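Local atomic coordinates of tannase (Lactobacillus plantarum, PDB entry 3WA7), a protein that probably hydrolyses the galloyl ester bonds of tannins, as a tannase of the alpha/beta-hydrolase fold. Residues 4-16 and 25-37. Numbering follows the deposited sequence.
Sequences RLIFDADWLVPEQ and QYYAARNIQYVQH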
ATOM      1  N   ARG A   4      19.883  22.409 -10.484  1.00 27.18           N
ATOM      2  CA  ARG A   4      19.871  22.233  -9.003  1.00 24.47           C
ATOM      3  C   ARG A   4      19.546  20.788  -8.632  1.00 21.97           C
ATOM      4  O   ARG A   4      19.879  19.862  -9.369  1.00 20.66           O
ATOM      5  CB  ARG A   4      18.844  23.179  -8.375  1.00 27.92           C
ATOM      6  CG  ARG A   4      17.414  22.915  -8.810  1.00 32.28           C
ATOM      7  CD  ARG A   4      16.485  24.032  -8.371  1.00 36.04           C
ATOM      8  NE  ARG A   4      16.795  25.290  -9.043  1.00 39.28           N
ATOM      9  CZ  ARG A   4      16.055  26.390  -8.945  1.00 41.39           C
ATOM     10  NH1 ARG A   4      14.958  26.390  -8.200  1.00 42.69           N
ATOM     11  NH2 ARG A   4      16.410  27.491  -9.596  1.00 42.02           N
ATOM     12  N   LEU A   5      18.891  20.605  -7.489  1.00 18.30           N
ATOM     13  CA  LEU A   5      18.530  19.274  -7.009  1.00 15.30           C
ATOM     14  C   LEU A   5      19.765  18.400  -6.829  1.00 14.08           C
ATOM     15  O   LEU A   5      19.712  17.182  -6.990  1.00 12.56           O
ATOM     16  CB  LEU A   5      17.549  18.600  -7.972  1.00 14.46           C
ATOM     17  CG  LEU A   5      16.226  19.340  -8.181  1.00 12.83           C
ATOM     18  CD1 LEU A   5      15.311  18.501  -9.064  1.00 11.90           C
ATOM     19  CD2 LEU A   5      15.561  19.608  -6.832  1.00 13.21           C
ATOM     20  N   ILE A   6      20.881  19.036  -6.498  1.00 13.18           N
ATOM     21  CA  ILE A   6      22.125  18.321  -6.269  1.00 12.70           C
ATOM     22  C   ILE A   6      22.272  18.077  -4.774  1.00 12.87           C
ATOM     23  O   ILE A   6      22.323  19.022  -3.984  1.00 11.59           O
ATOM     24  CB  ILE A   6      23.345  19.134  -6.756  1.00 14.81           C
ATOM     25  CG1 ILE A   6      23.285  19.305  -8.274  1.00 16.22           C
ATOM     26  CG2 ILE A   6      24.635  18.443  -6.335  1.00 15.61           C
ATOM     27  CD1 ILE A   6      23.323  18.001  -9.044  1.00 19.00           C
ATOM     28  N   PHE A   7      22.326  16.809  -4.386  1.00 11.21           N
ATOM     29  CA  PHE A   7      22.475  16.464  -2.982  1.00 10.68           C
ATOM     30  C   PHE A   7      23.884  16.806  -2.519  1.00 11.66           C
ATOM     31  O   PHE A   7      24.863  16.496  -3.200  1.00 11.16           O
ATOM     32  CB  PHE A   7      22.228  14.973  -2.761  1.00  8.38           C
ATOM     33  CG  PHE A   7      22.380  14.546  -1.330  1.00  7.92           C
ATOM     34  CD1 PHE A   7      21.389  14.833  -0.399  1.00  7.74           C
ATOM     35  CD2 PHE A   7      23.529  13.885  -0.906  1.00  8.13           C
ATOM     36  CE1 PHE A   7      21.539  14.468   0.938  1.00  5.76           C
ATOM     37  CE2 PHE A   7      23.689  13.518   0.427  1.00  8.95           C
ATOM     38  CZ  PHE A   7      22.692  13.810   1.351  1.00  6.81           C
ATOM     39  N   ASP A   8      23.974  17.445  -1.356  1.00 12.21           N
ATOM     40  CA  ASP A   8      25.253  17.836  -0.771  1.00 13.49           C
ATOM     41  C   ASP A   8      25.468  17.007   0.493  1.00 13.25           C
ATOM     42  O   ASP A   8      24.725  17.144   1.466  1.00 12.86           O
ATOM     43  CB  ASP A   8      25.227  19.322  -0.408  1.00 15.05           C
ATOM     44  CG  ASP A   8      26.590  19.844   0.013  1.00 16.54           C
ATOM     45  OD1 ASP A   8      27.386  19.064   0.575  1.00 17.87           O
ATOM     46  OD2 ASP A   8      26.855  21.040  -0.211  1.00 20.32           O
ATOM     47  N   ALA A   9      26.479  16.145   0.476  1.00 14.08           N
ATOM     48  CA  ALA A   9      26.773  15.295   1.622  1.00 15.57           C
ATOM     49  C   ALA A   9      27.066  16.102   2.886  1.00 16.87           C
ATOM     50  O   ALA A   9      26.980  15.575   3.996  1.00 16.36           O
ATOM     51  CB  ALA A   9      27.947  14.379   1.303  1.00 17.38           C
ATOM     52  N   ASP A  10      27.416  17.375   2.725  1.00 17.56           N
ATOM     53  CA  ASP A  10      27.707  18.209   3.887  1.00 17.67           C
ATOM     54  C   ASP A  10      26.459  18.502   4.708  1.00 16.95           C
ATOM     55  O   ASP A  10      26.555  18.948   5.851  1.00 15.82           O
ATOM     56  CB  ASP A  10      28.365  19.526   3.468  1.00 21.49           C
ATOM     57  CG  ASP A  10      29.829  19.356   3.118  1.00 23.85           C
ATOM     58  OD1 ASP A  10      30.532  18.634   3.856  1.00 26.67           O
ATOM     59  OD2 ASP A  10      30.280  19.949   2.117  1.00 27.89           O
ATOM     60  N   TRP A  11      25.290  18.252   4.130  1.00 13.26           N
ATOM     61  CA  TRP A  11      24.043  18.487   4.850  1.00 13.70           C
ATOM     62  C   TRP A  11      23.831  17.410   5.912  1.00 12.09           C
ATOM     63  O   TRP A  11      23.015  17.579   6.818  1.00 13.10           O
ATOM     64  CB  TRP A  11      22.841  18.473   3.904  1.00 13.86           C
ATOM     65  CG  TRP A  11      22.825  19.551   2.862  1.00 15.89           C
ATOM     66  CD1 TRP A  11      23.422  20.780   2.929  1.00 15.86           C
ATOM     67  CD2 TRP A  11      22.119  19.516   1.617  1.00 14.37           C
ATOM     68  NE1 TRP A  11      23.128  21.512   1.799  1.00 16.69           N
ATOM     69  CE2 TRP A  11      22.329  20.760   0.979  1.00 15.94           C
ATOM     70  CE3 TRP A  11      21.323  18.553   0.977  1.00 14.88           C
ATOM     71  CZ2 TRP A  11      21.773  21.067  -0.271  1.00 15.36           C
ATOM     72  CZ3 TRP A  11      20.770  18.858  -0.264  1.00 13.35           C
ATOM     73  CH2 TRP A  11      20.999  20.107  -0.874  1.00 15.26           C
ATOM     74  N   LEU A  12      24.564  16.307   5.794  1.00 11.92           N
ATOM     75  CA  LEU A  12      24.453  15.196   6.735  1.00 11.75           C
ATOM     76  C   LEU A  12      25.056  15.530   8.099  1.00 12.57           C
ATOM     77  O   LEU A  12      26.248  15.825   8.206  1.00 13.80           O
ATOM     78  CB  LEU A  12      25.137  13.950   6.160  1.00 12.44           C
ATOM     79  CG  LEU A  12      24.463  13.290   4.952  1.00 11.32           C
ATOM     80  CD1 LEU A  12      25.384  12.222   4.377  1.00 12.83           C
ATOM     81  CD2 LEU A  12      23.129  12.683   5.374  1.00 11.49           C
ATOM     82  N   VAL A  13      24.220  15.482   9.134  1.00 10.84           N
ATOM     83  CA  VAL A  13      24.650  15.776  10.497  1.00 10.72           C
ATOM     84  C   VAL A  13      24.489  14.542  11.388  1.00 11.11           C
ATOM     85  O   VAL A  13      23.539  13.770  11.235  1.00  9.69           O
ATOM     86  CB  VAL A  13      23.843  16.958  11.086  1.00 10.81           C
ATOM     87  CG1 VAL A  13      24.090  18.209  10.261  1.00 11.68           C
ATOM     88  CG2 VAL A  13      22.362  16.630  11.103  1.00 11.38           C
ATOM     89  N   PRO A  14      25.418  14.343  12.334  1.00 11.81           N
ATOM     90  CA  PRO A  14      25.390  13.197  13.248  1.00 12.06           C
ATOM     91  C   PRO A  14      24.217  13.143  14.222  1.00 11.30           C
ATOM     92  O   PRO A  14      23.801  14.157  14.784  1.00 12.18           O
ATOM     93  CB  PRO A  14      26.736  13.296  13.959  1.00 12.92           C
ATOM     94  CG  PRO A  14      26.959  14.769  14.021  1.00 13.55           C
ATOM     95  CD  PRO A  14      26.575  15.209  12.625  1.00 12.52           C
ATOM     96  N   GLU A  15      23.698  11.935  14.412  1.00  9.76           N
ATOM     97  CA  GLU A  15      22.575  11.677  15.308  1.00 11.42           C
ATOM     98  C   GLU A  15      22.739  10.263  15.851  1.00 11.46           C
ATOM     99  O   GLU A  15      23.531   9.480  15.330  1.00 11.15           O
ATOM    100  CB  GLU A  15      21.252  11.741  14.534  1.00 12.21           C
ATOM    101  CG  GLU A  15      20.939  13.084  13.898  1.00 14.75           C
ATOM    102  CD  GLU A  15      20.108  13.972  14.800  1.00 18.44           C
ATOM    103  OE1 GLU A  15      20.365  13.988  16.019  1.00 21.01           O
ATOM    104  OE2 GLU A  15      19.203  14.660  14.286  1.00 21.99           O
ATOM    105  N   GLN A  16      21.994   9.940  16.899  1.00 12.21           N
ATOM    106  CA  GLN A  16      22.024   8.596  17.459  1.00 13.24           C
ATOM    107  C   GLN A  16      20.722   8.336  18.195  1.00 13.23           C
ATOM    108  O   GLN A  16      20.128   9.250  18.772  1.00 11.47           O
ATOM    109  CB  GLN A  16      23.206   8.407  18.418  1.00 16.42           C
ATOM    110  CG  GLN A  16      23.091   9.136  19.740  1.00 21.09           C
ATOM    111  CD  GLN A  16      24.186   8.733  20.711  1.00 24.32           C
ATOM    112  OE1 GLN A  16      24.301   7.565  21.086  1.00 27.24           O
ATOM    113  NE2 GLN A  16      24.998   9.700  21.122  1.00 28.38           N
ATOM    114  N   GLN A  25      24.159   4.735  15.569  1.00 13.76           N
ATOM    115  CA  GLN A  25      24.749   5.964  15.054  1.00 12.03           C
ATOM    116  C   GLN A  25      24.402   6.156  13.582  1.00 10.77           C
ATOM    117  O   GLN A  25      24.561   5.244  12.775  1.00  9.37           O
ATOM    118  CB  GLN A  25      26.273   5.925  15.199  1.00 13.07           C
ATOM    119  CG  GLN A  25      26.790   5.838  16.629  1.00 16.82           C
ATOM    120  CD  GLN A  25      26.681   7.149  17.384  1.00 18.09           C
ATOM    121  OE1 GLN A  25      26.396   8.198  16.803  1.00 19.18           O
ATOM    122  NE2 GLN A  25      26.925   7.097  18.689  1.00 20.06           N
ATOM    123  N   TYR A  26      23.932   7.348  13.236  1.00  8.99           N
ATOM    124  CA  TYR A  26      23.583   7.635  11.855  1.00  7.98           C
ATOM    125  C   TYR A  26      23.721   9.121  11.564  1.00  8.51           C
ATOM    126  O   TYR A  26      24.002   9.920  12.462  1.00  9.54           O
ATOM    127  CB  TYR A  26      22.151   7.168  11.560  1.00  7.98           C
ATOM    128  CG  TYR A  26      21.074   7.878  12.353  1.00  7.98           C
ATOM    129  CD1 TYR A  26      20.330   8.912  11.785  1.00 10.21           C
ATOM    130  CD2 TYR A  26      20.787   7.504  13.664  1.00 10.01           C
ATOM    131  CE1 TYR A  26      19.319   9.554  12.506  1.00  9.85           C
ATOM    132  CE2 TYR A  26      19.780   8.140  14.391  1.00  9.34           C
ATOM    133  CZ  TYR A  26      19.051   9.162  13.806  1.00 11.13           C
ATOM    134  OH  TYR A  26      18.053   9.787  14.525  1.00 13.24           O
ATOM    135  N   TYR A  27      23.553   9.481  10.297  1.00  7.52           N
ATOM    136  CA  TYR A  27      23.624  10.871   9.881  1.00  7.80           C
ATOM    137  C   TYR A  27      22.299  11.220   9.235  1.00  8.39           C
ATOM    138  O   TYR A  27      21.658  10.361   8.635  1.00  8.68           O
ATOM    139  CB  TYR A  27      24.763  11.090   8.888  1.00  9.25           C
ATOM    140  CG  TYR A  27      26.116  11.215   9.544  1.00 10.33           C
ATOM    141  CD1 TYR A  27      26.750  10.107  10.106  1.00 12.23           C
ATOM    142  CD2 TYR A  27      26.758  12.450   9.616  1.00 11.16           C
ATOM    143  CE1 TYR A  27      27.996  10.227  10.724  1.00 13.67           C
ATOM    144  CE2 TYR A  27      28.001  12.582  10.231  1.00 14.35           C
ATOM    145  CZ  TYR A  27      28.613  11.469  10.781  1.00 15.04           C
ATOM    146  OH  TYR A  27      29.845  11.607  11.382  1.00 17.11           O
ATOM    147  N   ALA A  28      21.893  12.478   9.355  1.00  8.67           N
ATOM    148  CA  ALA A  28      20.623  12.914   8.798  1.00  9.44           C
ATOM    149  C   ALA A  28      20.716  14.216   8.012  1.00  9.31           C
ATOM    150  O   ALA A  28      21.465  15.123   8.371  1.00  8.70           O
ATOM    151  CB  ALA A  28      19.601  13.067   9.921  1.00 10.17           C
ATOM    152  N   ALA A  29      19.950  14.285   6.928  1.00  9.12           N
ATOM    153  CA  ALA A  29      19.869  15.472   6.081  1.00 10.57           C
ATOM    154  C   ALA A  29      18.369  15.605   5.886  1.00 11.29           C
ATOM    155  O   ALA A  29      17.747  14.754   5.250  1.00 11.12           O
ATOM    156  CB  ALA A  29      20.568  15.238   4.748  1.00 10.84           C
ATOM    157  N   ARG A  30      17.786  16.664   6.437  1.00 10.98           N
ATOM    158  CA  ARG A  30      16.340  16.831   6.371  1.00 10.92           C
ATOM    159  C   ARG A  30      15.787  18.008   5.586  1.00 11.14           C
ATOM    160  O   ARG A  30      16.497  18.956   5.255  1.00 11.14           O
ATOM    161  CB  ARG A  30      15.771  16.909   7.789  1.00 10.55           C
ATOM    162  CG  ARG A  30      16.212  15.801   8.727  1.00 10.91           C
ATOM    163  CD  ARG A  30      15.494  15.950  10.062  1.00 12.69           C
ATOM    164  NE  ARG A  30      15.796  14.882  11.013  1.00 14.42           N
ATOM    165  CZ  ARG A  30      16.897  14.809  11.755  1.00 15.57           C
ATOM    166  NH1 ARG A  30      17.834  15.744  11.669  1.00 15.61           N
ATOM    167  NH2 ARG A  30      17.050  13.802  12.603  1.00 16.27           N
ATOM    168  N   ASN A  31      14.486  17.918   5.319  1.00 10.68           N
ATOM    169  CA  ASN A  31      13.731  18.941   4.612  1.00 12.28           C
ATOM    170  C   ASN A  31      14.361  19.378   3.303  1.00 12.25           C
ATOM    171  O   ASN A  31      14.518  20.572   3.032  1.00 12.92           O
ATOM    172  CB  ASN A  31      13.514  20.139   5.536  1.00 16.68           C
ATOM    173  CG  ASN A  31      12.685  19.780   6.754  1.00 19.90           C
ATOM    174  OD1 ASN A  31      11.600  19.211   6.630  1.00 23.49           O
ATOM    175  ND2 ASN A  31      13.190  20.107   7.937  1.00 23.07           N
ATOM    176  N   ILE A  32      14.701  18.389   2.489  1.00  9.71           N
ATOM    177  CA  ILE A  32      15.304  18.618   1.191  1.00  9.61           C
ATOM    178  C   ILE A  32      14.207  18.710   0.131  1.00 10.32           C
ATOM    179  O   ILE A  32      13.453  17.763  -0.076  1.00  9.70           O
ATOM    180  CB  ILE A  32      16.256  17.459   0.815  1.00  8.90           C
ATOM    181  CG1 ILE A  32      17.405  17.382   1.825  1.00 10.13           C
ATOM    182  CG2 ILE A  32      16.782  17.654  -0.600  1.00  8.66           C
ATOM    183  CD1 ILE A  32      18.275  16.152   1.667  1.00 11.18           C
ATOM    184  N   GLN A  33      14.114  19.861  -0.523  1.00 11.21           N
ATOM    185  CA  GLN A  33      13.129  20.056  -1.581  1.00 11.94           C
ATOM    186  C   GLN A  33      13.572  19.133  -2.716  1.00 11.69           C
ATOM    187  O   GLN A  33      14.696  19.253  -3.202  1.00 12.53           O
ATOM    188  CB  GLN A  33      13.162  21.520  -2.023  1.00 14.25           C
ATOM    189  CG  GLN A  33      12.198  21.892  -3.126  1.00 18.09           C
ATOM    190  CD  GLN A  33      12.267  23.371  -3.452  1.00 20.79           C
ATOM    191  OE1 GLN A  33      12.086  24.218  -2.575  1.00 22.56           O
ATOM    192  NE2 GLN A  33      12.529  23.690  -4.713  1.00 20.12           N
ATOM    193  N   TYR A  34      12.709  18.214  -3.144  1.00 10.83           N
ATOM    194  CA  TYR A  34      13.110  17.289  -4.199  1.00  9.60           C
ATOM    195  C   TYR A  34      12.644  17.612  -5.619  1.00 10.39           C
ATOM    196  O   TYR A  34      12.907  16.847  -6.548  1.00  9.38           O
ATOM    197  CB  TYR A  34      12.750  15.844  -3.810  1.00  8.70           C
ATOM    198  CG  TYR A  34      11.293  15.584  -3.513  1.00  7.82           C
ATOM    199  CD1 TYR A  34      10.363  15.455  -4.541  1.00  8.28           C
ATOM    200  CD2 TYR A  34      10.848  15.442  -2.197  1.00  6.76           C
ATOM    201  CE1 TYR A  34       9.020  15.187  -4.269  1.00  9.86           C
ATOM    202  CE2 TYR A  34       9.511  15.174  -1.914  1.00  7.92           C
ATOM    203  CZ  TYR A  34       8.603  15.047  -2.953  1.00  7.74           C
ATOM    204  OH  TYR A  34       7.278  14.779  -2.681  1.00 10.24           O
ATOM    205  N   VAL A  35      11.952  18.738  -5.778  1.00  8.97           N
ATOM    206  CA  VAL A  35      11.524  19.205  -7.100  1.00 10.46           C
ATOM    207  C   VAL A  35      11.846  20.697  -7.152  1.00 12.08           C
ATOM    208  O   VAL A  35      11.900  21.359  -6.113  1.00 11.42           O
ATOM    209  CB  VAL A  35      10.001  19.006  -7.369  1.00 10.56           C
ATOM    210  CG1 VAL A  35       9.670  17.521  -7.423  1.00 10.80           C
ATOM    211  CG2 VAL A  35       9.176  19.713  -6.313  1.00 10.57           C
ATOM    212  N   GLN A  36      12.070  21.220  -8.353  1.00 13.83           N
ATOM    213  CA  GLN A  36      12.402  22.633  -8.518  1.00 15.66           C
ATOM    214  C   GLN A  36      11.221  23.568  -8.291  1.00 16.05           C
ATOM    215  O   GLN A  36      11.391  24.691  -7.809  1.00 16.60           O
ATOM    216  CB  GLN A  36      12.964  22.886  -9.917  1.00 17.85           C
ATOM    217  CG  GLN A  36      14.268  22.175 -10.207  1.00 23.35           C
ATOM    218  CD  GLN A  36      14.816  22.521 -11.575  1.00 27.74           C
ATOM    219  OE1 GLN A  36      15.076  23.687 -11.876  1.00 30.17           O
ATOM    220  NE2 GLN A  36      14.991  21.508 -12.415  1.00 30.54           N
ATOM    221  N   HIS A  37      10.022  23.111  -8.640  1.00 15.07           N
ATOM    222  CA  HIS A  37       8.835  23.939  -8.482  1.00 15.22           C
ATOM    223  C   HIS A  37       7.745  23.263  -7.656  1.00 15.23           C
ATOM    224  O   HIS A  37       6.703  22.870  -8.184  1.00 14.74           O
ATOM    225  CB  HIS A  37       8.291  24.317  -9.863  1.00 16.59           C
ATOM    226  CG  HIS A  37       9.346  24.795 -10.812  1.00 18.17           C
ATOM    227  ND1 HIS A  37       9.715  24.084 -11.935  1.00 19.08           N
ATOM    228  CD2 HIS A  37      10.139  25.892 -10.785  1.00 17.49           C
ATOM    229  CE1 HIS A  37      10.690  24.723 -12.557  1.00 18.45           C
ATOM    230  NE2 HIS A  37      10.966  25.822 -11.879  1.00 18.35           N
TER
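Glu15 CB lies over one face of the Tyr26 ring, off the ring centre, a CH-pi contact of 3.7 Å from CB to the ring centroid. Pro14 CA sits over a face of the Tyr27 ring, and the backbone of Leu12 meets that ring at its edge. The Arg30 guanidinium has Ala28 CB over one face and the Glu15 carboxylate at its edge, the two planes perpendicular. Arg30 NH2 reaches Glu15 OE2 at 2.9 Å from one side of the carboxylate plane, while NH1 uses the anti lone pair of the same oxygen. The Glu15 chain bends at chi2 (-92°), and its carboxylate ends beside Arg30. An alanine in place of Glu15 would keep a CB near Tyr26 but take the carboxylate from NH1 and NH2, and would probably leave that end of the guanidinium less firmly held. Ile32 CD1 meets the edge of the Phe7 ring, 3.7 Å from CE1. Antiparallel backbone bonds join Val13 to Ala28 and Glu15 to Tyr26; Val13 N to Ala28 O is 2.9 Å. Strand 13-19, paired with 22-33, is an outermost strand of the main sheet within the chain. Phe7, Trp11 and Ile32 pack by apolar contact. Arg30, whose NE pairs with Asp85, thus binds two carboxylates, which probably keeps its guanidinium charged and fixed.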